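PDB 3RIQ: tailspike protein from Siphovirus 9NA, which binds Salmonella lipopolysaccharide as the phage's receptor and probably cleaves its O-antigen chain as an endorhamnosidase, working as a trimer built on right-handed beta-helices. Local coordinates for residues Glu6-Lys10 against Phe11-Val15; Thr22-Glu25 against Ala26-Ala29; Val104-Pro107 against Thr108-Leu111; Asp294-Thr297 against Leu298-Pro302; Val397-Pro400 against Ser401-Val404. All blocks are in the same frame, centred on the assembly; numbering follows the deposited sequence.

How the contacts relate
All five contacts are local turns and caps, strung in series along one elongated chain of a right-handed beta-helix trimer. Contacts 1 and 2 share the N-terminal end: their centres lie about 18 Å apart, and they touch where Val15 CG2 packs on Ala26 O at 3.5 Å. Contact 1 also meets both other subunits. Contacts 3 and 4 sit in excursions from the beta-helix, the start of helix 107-112 and a loop at 294-302, about 42 Å apart, centre to centre. Contact 5 is a corner between two strands of the beta-helix, about 26 Å from contact 4 and about 67 Å from contact 1, centre to centre, on the opposite side of the chain's centre from contact 1.

Contact 1: residues Glu6-Lys10 against Phe11-Val15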
loop_
_atom_site.group_PDB
_atom_site.type_symbol
_atom_site.label_atom_id
_atom_site.label_comp_id
_atom_site.label_asym_id
_atom_site.label_seq_id
_atom_site.Cartn_x
_atom_site.Cartn_y
_atom_site.Cartn_z
ATOM N N GLU A 6 -19.593 5.697 -54.190
ATOM C CA GLU A 6 -18.349 6.305 -53.774
ATOM C C GLU A 6 -18.439 6.950 -52.385
ATOM O O GLU A 6 -17.501 6.874 -51.610
ATOM C CB GLU A 6 -17.843 7.292 -54.810
ATOM C CG GLU A 6 -17.331 6.558 -56.054
ATOM C CD GLU A 6 -16.536 7.452 -57.017
ATOM O OE1 GLU A 6 -17.115 7.897 -58.057
ATOM O OE2 GLU A 6 -15.332 7.700 -56.736
ATOM N N ALA A 7 -19.572 7.566 -52.050
ATOM C CA ALA A 7 -19.711 8.126 -50.700
ATOM C C ALA A 7 -19.638 7.015 -49.652
ATOM O O ALA A 7 -19.015 7.179 -48.596
ATOM C CB ALA A 7 -21.033 8.877 -50.553
ATOM N N ASP A 8 -20.270 5.875 -49.963
ATOM C CA ASP A 8 -20.265 4.728 -49.053
ATOM C C ASP A 8 -18.846 4.282 -48.716
ATOM O O ASP A 8 -18.600 3.706 -47.635
ATOM C CB ASP A 8 -20.998 3.514 -49.681
ATOM C CG ASP A 8 -22.509 3.726 -49.864
ATOM O OD1 ASP A 8 -23.081 4.646 -49.264
ATOM O OD2 ASP A 8 -23.133 2.932 -50.614
ATOM N N LYS A 9 -17.908 4.502 -49.638
ATOM C CA LYS A 9 -16.536 4.049 -49.421
ATOM C C LYS A 9 -15.653 5.055 -48.690
ATOM O O LYS A 9 -14.552 4.712 -48.285
ATOM C CB LYS A 9 -15.861 3.628 -50.737
ATOM C CG LYS A 9 -16.564 2.405 -51.360
ATOM C CD LYS A 9 -15.883 1.882 -52.586
ATOM C CE LYS A 9 -16.839 0.949 -53.298
ATOM N NZ LYS A 9 -16.182 0.241 -54.431
ATOM N N LYS A 10 -16.114 6.282 -48.514
ATOM C CA LYS A 10 -15.249 7.277 -47.888
ATOM C C LYS A 10 -15.734 7.827 -46.558
ATOM O O LYS A 10 -14.963 8.505 -45.879
ATOM C CB LYS A 10 -14.957 8.439 -48.842
ATOM C CG LYS A 10 -16.118 9.313 -49.134
ATOM C CD LYS A 10 -15.788 10.349 -50.218
ATOM C CE LYS A 10 -14.731 11.381 -49.830
ATOM N NZ LYS A 10 -14.723 12.491 -50.856
ATOM N N PHE A 11 -16.981 7.550 -46.183
ATOM C CA PHE A 11 -17.543 8.139 -44.947
ATOM C C PHE A 11 -17.928 7.079 -43.916
ATOM O O PHE A 11 -18.301 5.932 -44.254
ATOM C CB PHE A 11 -18.791 8.954 -45.255
ATOM C CG PHE A 11 -18.544 10.130 -46.166
ATOM C CD1 PHE A 11 -17.484 11.014 -45.927
ATOM C CD2 PHE A 11 -19.398 10.381 -47.243
ATOM C CE1 PHE A 11 -17.298 12.137 -46.790
ATOM C CE2 PHE A 11 -19.188 11.449 -48.096
ATOM C CZ PHE A 11 -18.131 12.339 -47.863
ATOM N N LYS A 12 -17.764 7.445 -42.652
ATOM C CA LYS A 12 -18.106 6.572 -41.533
ATOM C C LYS A 12 -19.623 6.342 -41.422
ATOM O O LYS A 12 -20.387 7.294 -41.461
ATOM C CB LYS A 12 -17.621 7.296 -40.259
ATOM C CG LYS A 12 -17.933 6.625 -38.953
ATOM C CD LYS A 12 -17.005 5.503 -38.679
ATOM C CE LYS A 12 -17.083 5.069 -37.179
ATOM N NZ LYS A 12 -16.321 3.833 -36.983
ATOM N N TYR A 13 -20.052 5.090 -41.275
ATOM C CA TYR A 13 -21.465 4.778 -41.058
ATOM C C TYR A 13 -21.903 5.049 -39.638
ATOM O O TYR A 13 -21.323 4.510 -38.672
ATOM C CB TYR A 13 -21.744 3.317 -41.396
ATOM C CG TYR A 13 -21.837 3.018 -42.906
ATOM C CD1 TYR A 13 -20.806 3.356 -43.807
ATOM C CD2 TYR A 13 -22.971 2.434 -43.417
ATOM C CE1 TYR A 13 -20.922 3.089 -45.196
ATOM C CE2 TYR A 13 -23.111 2.174 -44.767
ATOM C CZ TYR A 13 -22.097 2.483 -45.656
ATOM O OH TYR A 13 -22.315 2.160 -46.967
ATOM N N SER A 14 -22.937 5.886 -39.514
ATOM C CA SER A 14 -23.576 6.138 -38.231
ATOM C C SER A 14 -25.038 6.430 -38.488
ATOM O O SER A 14 -25.377 7.126 -39.468
ATOM C CB SER A 14 -22.896 7.318 -37.512
ATOM O OG SER A 14 -23.503 7.521 -36.249
ATOM N N VAL A 15 -25.891 5.882 -37.636
ATOM C CA VAL A 15 -27.289 6.286 -37.615
ATOM C C VAL A 15 -27.556 6.996 -36.308
ATOM O O VAL A 15 -26.841 6.765 -35.317
ATOM C CB VAL A 15 -28.258 5.081 -37.735
ATOM C CG1 VAL A 15 -28.089 4.375 -39.106
ATOM C CG2 VAL A 15 -28.106 4.142 -36.558
#
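Lys10 lays its aliphatic chain over one face of the Phe11 ring in a CH-pi contact: CG stands 3.6 Å from the ring centroid, almost exactly on the ring normal. With CG placed between the backbone N and the carbonyl carbon (chi1 69°), the lysine runs alongside the ring, pointing the same way, and the bend at chi3 turns CE back toward CZ and CE1. The ring's other apolar neighbour here is Ala7, whose CB lies 4.0 Å from Phe11 CD2.

The backbone bonds close the short, weakly bonded helix 6-10. Ala7 O accepts from Lys10 N at 3.0 Å and again from Phe11 N at 3.2 Å, the latter bond bent to 136°. The chain then runs into strand 14-16, at the N-terminal end of the beta-helix trimer, where the Phe11 rings of the three subunits meet edge-to-face.

Two charged groups bridge between chains: Lys10 NZ to Asp8 OD1 of the second subunit, and Asp8 OD1 to Lys10 NZ of the third subunit. Asp8 OD2 accepts from Ser5 N of its own chain. Tyr13 OH packs 3.3 Å from Asp8 CB, while Asp8 O meets the tyrosine ring in its plane, 3.4 Å from CE1.

Contact 2: residues Thr22-Glu25 against Ala26-Ala29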
loop_
_atom_site.group_PDB
_atom_site.type_symbol
_atom_site.label_atom_id
_atom_site.label_comp_id
_atom_site.label_asym_id
_atom_site.label_seq_id
_atom_site.Cartn_x
_atom_site.Cartn_y
_atom_site.Cartn_z
ATOM N N THR A 22 -38.255 4.680 -32.542
ATOM C CA THR A 22 -37.871 3.755 -31.463
ATOM C C THR A 22 -36.383 3.437 -31.541
ATOM O O THR A 22 -35.757 3.521 -32.617
ATOM C CB THR A 22 -38.636 2.410 -31.507
ATOM O OG1 THR A 22 -38.262 1.674 -32.666
ATOM C CG2 THR A 22 -40.174 2.605 -31.500
ATOM N N LEU A 23 -35.847 2.971 -30.416
ATOM C CA LEU A 23 -34.485 2.485 -30.358
ATOM C C LEU A 23 -34.292 1.229 -31.222
ATOM O O LEU A 23 -33.254 1.083 -31.878
ATOM C CB LEU A 23 -34.092 2.214 -28.906
ATOM C CG LEU A 23 -32.613 1.955 -28.663
ATOM C CD1 LEU A 23 -31.681 3.023 -29.287
ATOM C CD2 LEU A 23 -32.423 1.843 -27.103
ATOM N N GLN A 24 -35.304 0.367 -31.287
ATOM C CA GLN A 24 -35.229 -0.801 -32.177
ATOM C C GLN A 24 -35.091 -0.380 -33.648
ATOM O O GLN A 24 -34.250 -0.929 -34.384
ATOM C CB GLN A 24 -36.454 -1.717 -32.018
ATOM C CG GLN A 24 -36.427 -2.907 -33.014
ATOM C CD GLN A 24 -35.277 -3.854 -32.653
ATOM O OE1 GLN A 24 -35.306 -4.513 -31.607
ATOM N NE2 GLN A 24 -34.229 -3.854 -33.470
ATOM N N GLU A 25 -35.866 0.611 -34.081
ATOM C CA GLU A 25 -35.727 1.056 -35.482
ATOM C C GLU A 25 -34.311 1.567 -35.769
ATOM O O GLU A 25 -33.729 1.285 -36.821
ATOM C CB GLU A 25 -36.740 2.157 -35.783
ATOM C CG GLU A 25 -38.170 1.664 -35.950
ATOM C CD GLU A 25 -39.225 2.742 -35.769
ATOM O OE1 GLU A 25 -38.892 3.867 -35.340
ATOM O OE2 GLU A 25 -40.404 2.443 -36.035
ATOM N N ALA A 26 -33.735 2.289 -34.809
ATOM C CA ALA A 26 -32.367 2.798 -34.950
ATOM C C ALA A 26 -31.345 1.636 -34.969
ATOM O O ALA A 26 -30.438 1.614 -35.808
ATOM C CB ALA A 26 -32.056 3.799 -33.820
ATOM N N ALA A 27 -31.530 0.657 -34.073
ATOM C CA ALA A 27 -30.646 -0.502 -34.013
ATOM C C ALA A 27 -30.697 -1.308 -35.304
ATOM O O ALA A 27 -29.645 -1.764 -35.780
ATOM C CB ALA A 27 -31.041 -1.394 -32.859
ATOM N N THR A 28 -31.911 -1.508 -35.851
ATOM C CA THR A 28 -32.073 -2.215 -37.128
ATOM C C THR A 28 -31.299 -1.527 -38.252
ATOM O O THR A 28 -30.617 -2.213 -39.068
ATOM C CB THR A 28 -33.570 -2.356 -37.464
ATOM O OG1 THR A 28 -34.160 -3.226 -36.494
ATOM C CG2 THR A 28 -33.794 -2.995 -38.845
ATOM N N ALA A 29 -31.360 -0.197 -38.297
ATOM C CA ALA A 29 -30.705 0.568 -39.361
ATOM C C ALA A 29 -29.178 0.596 -39.185
ATOM O O ALA A 29 -28.459 0.762 -40.160
ATOM C CB ALA A 29 -31.237 1.985 -39.362
#
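Gln24 and Thr28 meet one turn apart on helix 23-29, and the glutamine is the side chain to follow. Its CB points away from the following turn. CG, anti to the backbone N (chi1 177°), comes no nearer to Thr28 OG1 than 4.2 Å, but a bend at chi2 (68°) turns the amide forward along the helix, toward Thr28. CD therefore sits 4.0 Å from Thr28 OG1, and NE2 reaches that oxygen at 3.1 Å as the donor of a hydrogen bond. The threonine oxygen is tilted somewhat out of the amide plane. At the other side of the amide, OE1 accepts from the backbone N of Asp49, so both ends of the group are held and its rotation is fixed. The same two residues, Gln24 and Thr28, also share the i to i+4 bond, Thr28 N to Gln24 O, 2.8 Å.

At the start of the helix Thr22 and Glu25 form a capping box. Thr22 OG1, at the N-cap, accepts from Glu25 N at 3.0 Å. In return Glu25 OE1 takes the Thr22 N-H at 3.0 Å, met from above the carboxylate plane, and it also accepts from Met21 N. Two backbone N-H groups thus converge on one carboxylate oxygen beside the helix start.

The helix lies in the connection between strands 14-16 and 33-36. Leu23 packs on Ile36 and Val48, Ala26 on Leu34 and Ala27 on Val48, which seats the buried side of the helix against strands 33-36 and 46-49.

Contact 3: residues Val104-Pro107 against Thr108-Leu111; sequences VTNP and TTVL
The chain is extended at Val104, kinks at Thr105 and winds from Pro107 into helix 107-112, whose first i to i+4 bonds are Val110 N to Asn106 O (2.9 Å) and Leu111 N to Pro107 O (2.9 Å).

Asn106 carries the polar side of the contact. Its CG is anti to the backbone N (chi1 179°), and chi2 (-29°) turns OD1 toward Thr108 N, from which it accepts at 3.0 Å. That bond is bent, 137° at the hydrogen, and its donor is tilted from the plane of the side-chain carbonyl. A water doubles the link: it donates to Asn106 OD1 at 2.7 Å and is also hydrogen-bonded to Thr108 OG1, so OD1 is gripped by two donors. The Asn106 and Thr108 side chains lie side by side and point the same way, a course that suits this shared water. Thr109 instead crosses the asparagine at about a right angle, its OG1 packed 3.4 Å from Asn106 CG.

The apolar side is built by Val104, from just before the turn. Its CG1 crosses to Thr109 CG2 at 3.7 Å and lies 4.1 Å from Val110 CG2. That same Val110 methyl sits 3.4 Å from Val104 O, while Val110 also packs on Val94, Arg96 and Ile131.

An asparagine N-cap followed by proline at the first helical position is a classic helix start: the side-chain carbonyl takes up a backbone N-H that no preceding turn can serve, and proline brings no N-H of its own. Here it begins a short surface helix in an excursion between strands 92-93 and 115-116.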
loop_
_atom_site.group_PDB
_atom_site.type_symbol
_atom_site.label_atom_id
_atom_site.label_comp_id
_atom_site.label_asym_id
_atom_site.label_seq_id
_atom_site.Cartn_x
_atom_site.Cartn_y
_atom_site.Cartn_z
ATOM N N VAL A 104 -27.900 9.283 11.189
ATOM C CA VAL A 104 -29.130 9.473 11.960
ATOM C C VAL A 104 -29.719 8.079 12.180
ATOM O O VAL A 104 -29.949 7.340 11.217
ATOM C CB VAL A 104 -30.159 10.352 11.207
ATOM C CG1 VAL A 104 -31.516 10.391 11.966
ATOM C CG2 VAL A 104 -29.593 11.773 10.991
ATOM N N THR A 105 -29.938 7.697 13.436
ATOM C CA THR A 105 -30.420 6.335 13.703
ATOM C C THR A 105 -31.750 6.262 14.451
ATOM O O THR A 105 -32.375 5.200 14.465
ATOM C CB THR A 105 -29.373 5.503 14.486
ATOM O OG1 THR A 105 -29.157 6.112 15.761
ATOM C CG2 THR A 105 -28.043 5.387 13.734
ATOM N N ASN A 106 -32.180 7.361 15.083
ATOM C CA ASN A 106 -33.496 7.433 15.699
ATOM C C ASN A 106 -34.548 7.067 14.641
ATOM O O ASN A 106 -34.659 7.774 13.627
ATOM C CB ASN A 106 -33.707 8.841 16.266
ATOM C CG ASN A 106 -35.076 9.028 16.915
ATOM O OD1 ASN A 106 -36.051 8.387 16.543
ATOM N ND2 ASN A 106 -35.145 9.933 17.893
ATOM N N PRO A 107 -35.271 5.932 14.827
ATOM C CA PRO A 107 -36.179 5.473 13.751
ATOM C C PRO A 107 -37.262 6.483 13.368
ATOM O O PRO A 107 -37.692 6.494 12.213
ATOM C CB PRO A 107 -36.803 4.182 14.333
ATOM C CG PRO A 107 -35.771 3.692 15.313
ATOM C CD PRO A 107 -35.218 4.960 15.939
ATOM N N THR A 108 -37.682 7.331 14.314
ATOM C CA THR A 108 -38.660 8.385 14.023
ATOM C C THR A 108 -38.086 9.420 13.053
ATOM O O THR A 108 -38.745 9.813 12.086
ATOM C CB THR A 108 -39.131 9.113 15.293
ATOM O OG1 THR A 108 -39.683 8.167 16.221
ATOM C CG2 THR A 108 -40.202 10.129 14.919
ATOM N N THR A 109 -36.845 9.841 13.312
ATOM C CA THR A 109 -36.143 10.793 12.450
ATOM C C THR A 109 -35.837 10.195 11.069
ATOM O O THR A 109 -35.963 10.897 10.037
ATOM C CB THR A 109 -34.864 11.295 13.150
ATOM O OG1 THR A 109 -35.168 11.487 14.541
ATOM C CG2 THR A 109 -34.373 12.606 12.518
ATOM N N VAL A 110 -35.454 8.913 11.048
ATOM C CA VAL A 110 -35.206 8.201 9.777
ATOM C C VAL A 110 -36.500 8.145 8.944
ATOM O O VAL A 110 -36.522 8.496 7.758
ATOM C CB VAL A 110 -34.632 6.796 9.984
ATOM C CG1 VAL A 110 -34.429 6.123 8.641
ATOM C CG2 VAL A 110 -33.287 6.860 10.718
ATOM N N LEU A 111 -37.590 7.718 9.573
ATOM C CA LEU A 111 -38.895 7.724 8.885
ATOM C C LEU A 111 -39.245 9.093 8.287
ATOM O O LEU A 111 -39.700 9.186 7.122
ATOM C CB LEU A 111 -40.007 7.261 9.833
ATOM C CG LEU A 111 -41.410 7.236 9.228
ATOM C CD1 LEU A 111 -41.513 6.217 8.101
ATOM C CD2 LEU A 111 -42.385 6.895 10.335
HETATM O O HOH W 1 -37.930 6.912 17.904
#

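Contact 4: residues Asp294-Thr297 against Leu298-Pro302; sequences DDYT and LAEYP
A tight turn in the long loop between strands 281-282 and 311-318, on the surface of the beta-helix, brings Tyr296 and Thr297 back against Glu300 and Tyr301. Residues 298-300 have helical backbone angles without the regular bonds, and two reciprocal side-chain-to-backbone bonds between Thr297 and Glu300 pin the turn. Thr297 OG1 accepts from Glu300 N at 3.1 Å, placed there by a chi1 of 66° that sets it between the backbone N and the carbonyl carbon. Glu300 reaches back with its chain extended beyond CG, and OE1 takes the Thr297 N-H at 3.0 Å, on the anti side of the carboxylate and slightly out of its plane. A third bond, Tyr301 N to Thr297 O at 3.0 Å, is nearly straight and closes the turn.

Arg292 NH1 donates to Tyr296 O and Tyr301 O, and Leu298 N donates to Glu291 OE2.

The two tyrosines run side by side but turn their rings 77° apart in a T-shaped stack, centroids 5.0 Å apart. Glu300 OE1 lies in plane at the edge of the Tyr296 ring, 3.5 Å from CD1, while the edge of Tyr301 meets one face of that ring, with Tyr301 CE2 3.7 Å from Tyr296 CD1.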
loop_
_atom_site.group_PDB
_atom_site.type_symbol
_atom_site.label_atom_id
_atom_site.label_comp_id
_atom_site.label_asym_id
_atom_site.label_seq_id
_atom_site.Cartn_x
_atom_site.Cartn_y
_atom_site.Cartn_z
ATOM N N ASP A 294 -25.350 -27.097 -7.384
ATOM C CA ASP A 294 -24.421 -26.809 -8.498
ATOM C C ASP A 294 -23.198 -26.018 -7.946
ATOM O O ASP A 294 -22.771 -24.978 -8.476
ATOM C CB ASP A 294 -25.122 -26.072 -9.656
ATOM C CG ASP A 294 -26.231 -26.892 -10.295
ATOM O OD1 ASP A 294 -26.115 -28.145 -10.361
ATOM O OD2 ASP A 294 -27.222 -26.281 -10.729
ATOM N N ASP A 295 -22.663 -26.529 -6.837
ATOM C CA ASP A 295 -21.498 -25.965 -6.181
ATOM C C ASP A 295 -20.941 -27.101 -5.326
ATOM O O ASP A 295 -21.520 -28.215 -5.262
ATOM C CB ASP A 295 -21.890 -24.745 -5.317
ATOM C CG ASP A 295 -20.783 -23.708 -5.204
ATOM O OD1 ASP A 295 -19.607 -24.094 -5.129
ATOM O OD2 ASP A 295 -21.110 -22.489 -5.175
ATOM N N TYR A 296 -19.844 -26.847 -4.620
ATOM C CA TYR A 296 -19.322 -27.869 -3.710
ATOM C C TYR A 296 -20.333 -28.248 -2.626
ATOM O O TYR A 296 -21.038 -27.382 -2.081
ATOM C CB TYR A 296 -18.058 -27.381 -3.002
ATOM C CG TYR A 296 -16.851 -27.181 -3.895
ATOM C CD1 TYR A 296 -16.135 -28.276 -4.401
ATOM C CD2 TYR A 296 -16.425 -25.907 -4.238
ATOM C CE1 TYR A 296 -15.018 -28.111 -5.206
ATOM C CE2 TYR A 296 -15.297 -25.727 -5.054
ATOM C CZ TYR A 296 -14.608 -26.836 -5.539
ATOM O OH TYR A 296 -13.501 -26.671 -6.361
ATOM N N THR A 297 -20.399 -29.543 -2.314
ATOM C CA THR A 297 -21.301 -30.024 -1.267
ATOM C C THR A 297 -20.802 -29.650 0.145
ATOM O O THR A 297 -19.610 -29.335 0.330
ATOM C CB THR A 297 -21.479 -31.548 -1.329
ATOM O OG1 THR A 297 -20.238 -32.174 -1.024
ATOM C CG2 THR A 297 -21.933 -31.981 -2.722
ATOM N N LEU A 298 -21.701 -29.739 1.132
ATOM C CA LEU A 298 -21.311 -29.576 2.531
ATOM C C LEU A 298 -20.234 -30.589 2.939
ATOM O O LEU A 298 -19.323 -30.280 3.722
ATOM C CB LEU A 298 -22.526 -29.699 3.453
ATOM C CG LEU A 298 -23.596 -28.622 3.296
ATOM C CD1 LEU A 298 -24.817 -28.969 4.165
ATOM C CD2 LEU A 298 -23.060 -27.226 3.612
ATOM N N ALA A 299 -20.312 -31.807 2.402
ATOM C CA ALA A 299 -19.320 -32.812 2.739
ATOM C C ALA A 299 -17.937 -32.485 2.166
ATOM O O ALA A 299 -16.904 -32.790 2.789
ATOM C CB ALA A 299 -19.770 -34.167 2.276
ATOM N N GLU A 300 -17.921 -31.847 0.991
ATOM C CA GLU A 300 -16.667 -31.405 0.379
ATOM C C GLU A 300 -16.039 -30.220 1.132
ATOM O O GLU A 300 -14.821 -30.223 1.386
ATOM C CB GLU A 300 -16.893 -31.046 -1.093
ATOM C CG GLU A 300 -17.095 -32.303 -1.941
ATOM C CD GLU A 300 -17.455 -32.021 -3.379
ATOM O OE1 GLU A 300 -18.198 -31.052 -3.658
ATOM O OE2 GLU A 300 -17.025 -32.824 -4.240
ATOM N N TYR A 301 -16.860 -29.208 1.456
ATOM C CA TYR A 301 -16.394 -28.045 2.243
ATOM C C TYR A 301 -17.483 -27.621 3.192
ATOM O O TYR A 301 -18.564 -27.249 2.744
ATOM C CB TYR A 301 -16.066 -26.866 1.317
ATOM C CG TYR A 301 -14.840 -27.116 0.510
ATOM C CD1 TYR A 301 -13.578 -26.974 1.084
ATOM C CD2 TYR A 301 -14.922 -27.587 -0.815
ATOM C CE1 TYR A 301 -12.438 -27.258 0.363
ATOM C CE2 TYR A 301 -13.781 -27.873 -1.556
ATOM C CZ TYR A 301 -12.546 -27.690 -0.956
ATOM O OH TYR A 301 -11.409 -27.956 -1.667
ATOM N N PRO A 302 -17.183 -27.600 4.507
ATOM C CA PRO A 302 -18.159 -27.114 5.476
ATOM C C PRO A 302 -18.583 -25.697 5.247
ATOM O O PRO A 302 -17.903 -24.916 4.537
ATOM C CB PRO A 302 -17.418 -27.209 6.804
ATOM C CG PRO A 302 -16.422 -28.339 6.597
ATOM C CD PRO A 302 -15.964 -28.128 5.155
#

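Contact 5: residues Val397-Pro400 against Ser401-Val404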
loop_
_atom_site.group_PDB
_atom_site.type_symbol
_atom_site.label_atom_id
_atom_site.label_comp_id
_atom_site.label_asym_id
_atom_site.label_seq_id
_atom_site.Cartn_x
_atom_site.Cartn_y
_atom_site.Cartn_z
ATOM N N VAL A 397 -7.826 -8.184 19.194
ATOM C CA VAL A 397 -7.788 -9.321 18.282
ATOM C C VAL A 397 -8.389 -10.529 18.970
ATOM O O VAL A 397 -7.819 -11.055 19.960
ATOM C CB VAL A 397 -6.355 -9.651 17.787
ATOM C CG1 VAL A 397 -6.374 -10.834 16.813
ATOM C CG2 VAL A 397 -5.734 -8.416 17.088
ATOM N N TYR A 398 -9.516 -10.997 18.419
ATOM C CA TYR A 398 -10.171 -12.193 18.936
ATOM C C TYR A 398 -10.089 -13.237 17.827
ATOM O O TYR A 398 -10.865 -13.223 16.866
ATOM C CB TYR A 398 -11.624 -11.911 19.339
ATOM C CG TYR A 398 -12.281 -13.091 20.027
ATOM C CD1 TYR A 398 -12.168 -13.250 21.399
ATOM C CD2 TYR A 398 -13.012 -14.057 19.308
ATOM C CE1 TYR A 398 -12.762 -14.331 22.048
ATOM C CE2 TYR A 398 -13.599 -15.131 19.947
ATOM C CZ TYR A 398 -13.456 -15.269 21.320
ATOM O OH TYR A 398 -14.037 -16.327 21.994
ATOM N N ALA A 399 -9.121 -14.132 17.960
ATOM C CA ALA A 399 -8.778 -15.059 16.869
ATOM C C ALA A 399 -8.252 -16.371 17.482
ATOM O O ALA A 399 -7.105 -16.755 17.265
ATOM C CB ALA A 399 -7.754 -14.396 15.926
ATOM N N PRO A 400 -9.118 -17.076 18.222
ATOM C CA PRO A 400 -8.636 -18.145 19.105
ATOM C C PRO A 400 -7.821 -19.234 18.422
ATOM O O PRO A 400 -6.925 -19.795 19.039
ATOM C CB PRO A 400 -9.926 -18.756 19.657
ATOM C CG PRO A 400 -10.961 -17.755 19.446
ATOM C CD PRO A 400 -10.564 -16.828 18.380
ATOM N N SER A 401 -8.154 -19.550 17.167
ATOM C CA SER A 401 -7.496 -20.632 16.450
ATOM C C SER A 401 -6.452 -20.141 15.459
ATOM O O SER A 401 -5.880 -20.935 14.712
ATOM C CB SER A 401 -8.536 -21.459 15.704
ATOM O OG SER A 401 -9.399 -22.082 16.632
ATOM N N SER A 402 -6.160 -18.836 15.495
ATOM C CA SER A 402 -5.245 -18.238 14.516
ATOM C C SER A 402 -3.879 -17.978 15.105
ATOM O O SER A 402 -3.714 -18.007 16.328
ATOM C CB SER A 402 -5.835 -16.943 13.976
ATOM O OG SER A 402 -7.053 -17.197 13.298
ATOM N N GLU A 403 -2.904 -17.718 14.244
ATOM C CA GLU A 403 -1.615 -17.212 14.698
ATOM C C GLU A 403 -1.423 -15.774 14.239
ATOM O O GLU A 403 -1.936 -15.370 13.192
ATOM C CB GLU A 403 -0.485 -18.105 14.236
ATOM C CG GLU A 403 -0.288 -18.151 12.755
ATOM C CD GLU A 403 0.855 -19.082 12.402
ATOM O OE1 GLU A 403 1.969 -18.905 12.946
ATOM O OE2 GLU A 403 0.656 -19.999 11.595
ATOM N N VAL A 404 -0.693 -15.010 15.041
ATOM C CA VAL A 404 -0.501 -13.585 14.823
ATOM C C VAL A 404 0.994 -13.233 14.903
ATOM O O VAL A 404 1.732 -13.855 15.661
ATOM C CB VAL A 404 -1.280 -12.796 15.912
ATOM C CG1 VAL A 404 -1.274 -11.329 15.620
ATOM C CG2 VAL A 404 -2.725 -13.270 16.009
#
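The strand running through 397-399 meets a corner at Pro400-Ser401, and the chain leaves it along strand 402-409, with the end-to-end directions of 397-400 and 401-404 lying 141° apart. The corner itself is a type I beta turn from Ala399 to Ser402, with Pro400 and Ser401 at its two middle positions. It is closed by Ser402 N donating to Ala399 O at 2.9 Å, a fairly straight bond (163°) whose donor stands well above the carbonyl plane. Proline suits the first middle position, since its ring holds phi near the -56° observed and it has no N-H to place.

On the inner side of the turn Ala399 CB packs 3.7 Å from Ser402 CB, and Ser402 OG lies 3.9 Å from the same alanine methyl. The serine hydroxyl finds its polar partners beyond the turn, at Gly378 O and Ser380 N, so the buried oxygen is satisfied. Further from the corner, Val397 and Val404 both direct CB toward the opposite segment, but any touch between them is loose and doubtful, since Val404 has two conformers.

In the beta-helix this corner stacks between its neighbours. Strand 397-399 pairs in parallel with 374-376 and 417-419, while strand 402-409 pairs with 381-388 and 421-427. Ala399 packs on Cys376 of a paired strand, whereas Val397 on Ile385, Ser402 on Cys376 and Val404 on Cys419 reach across the corner to strands of the other face.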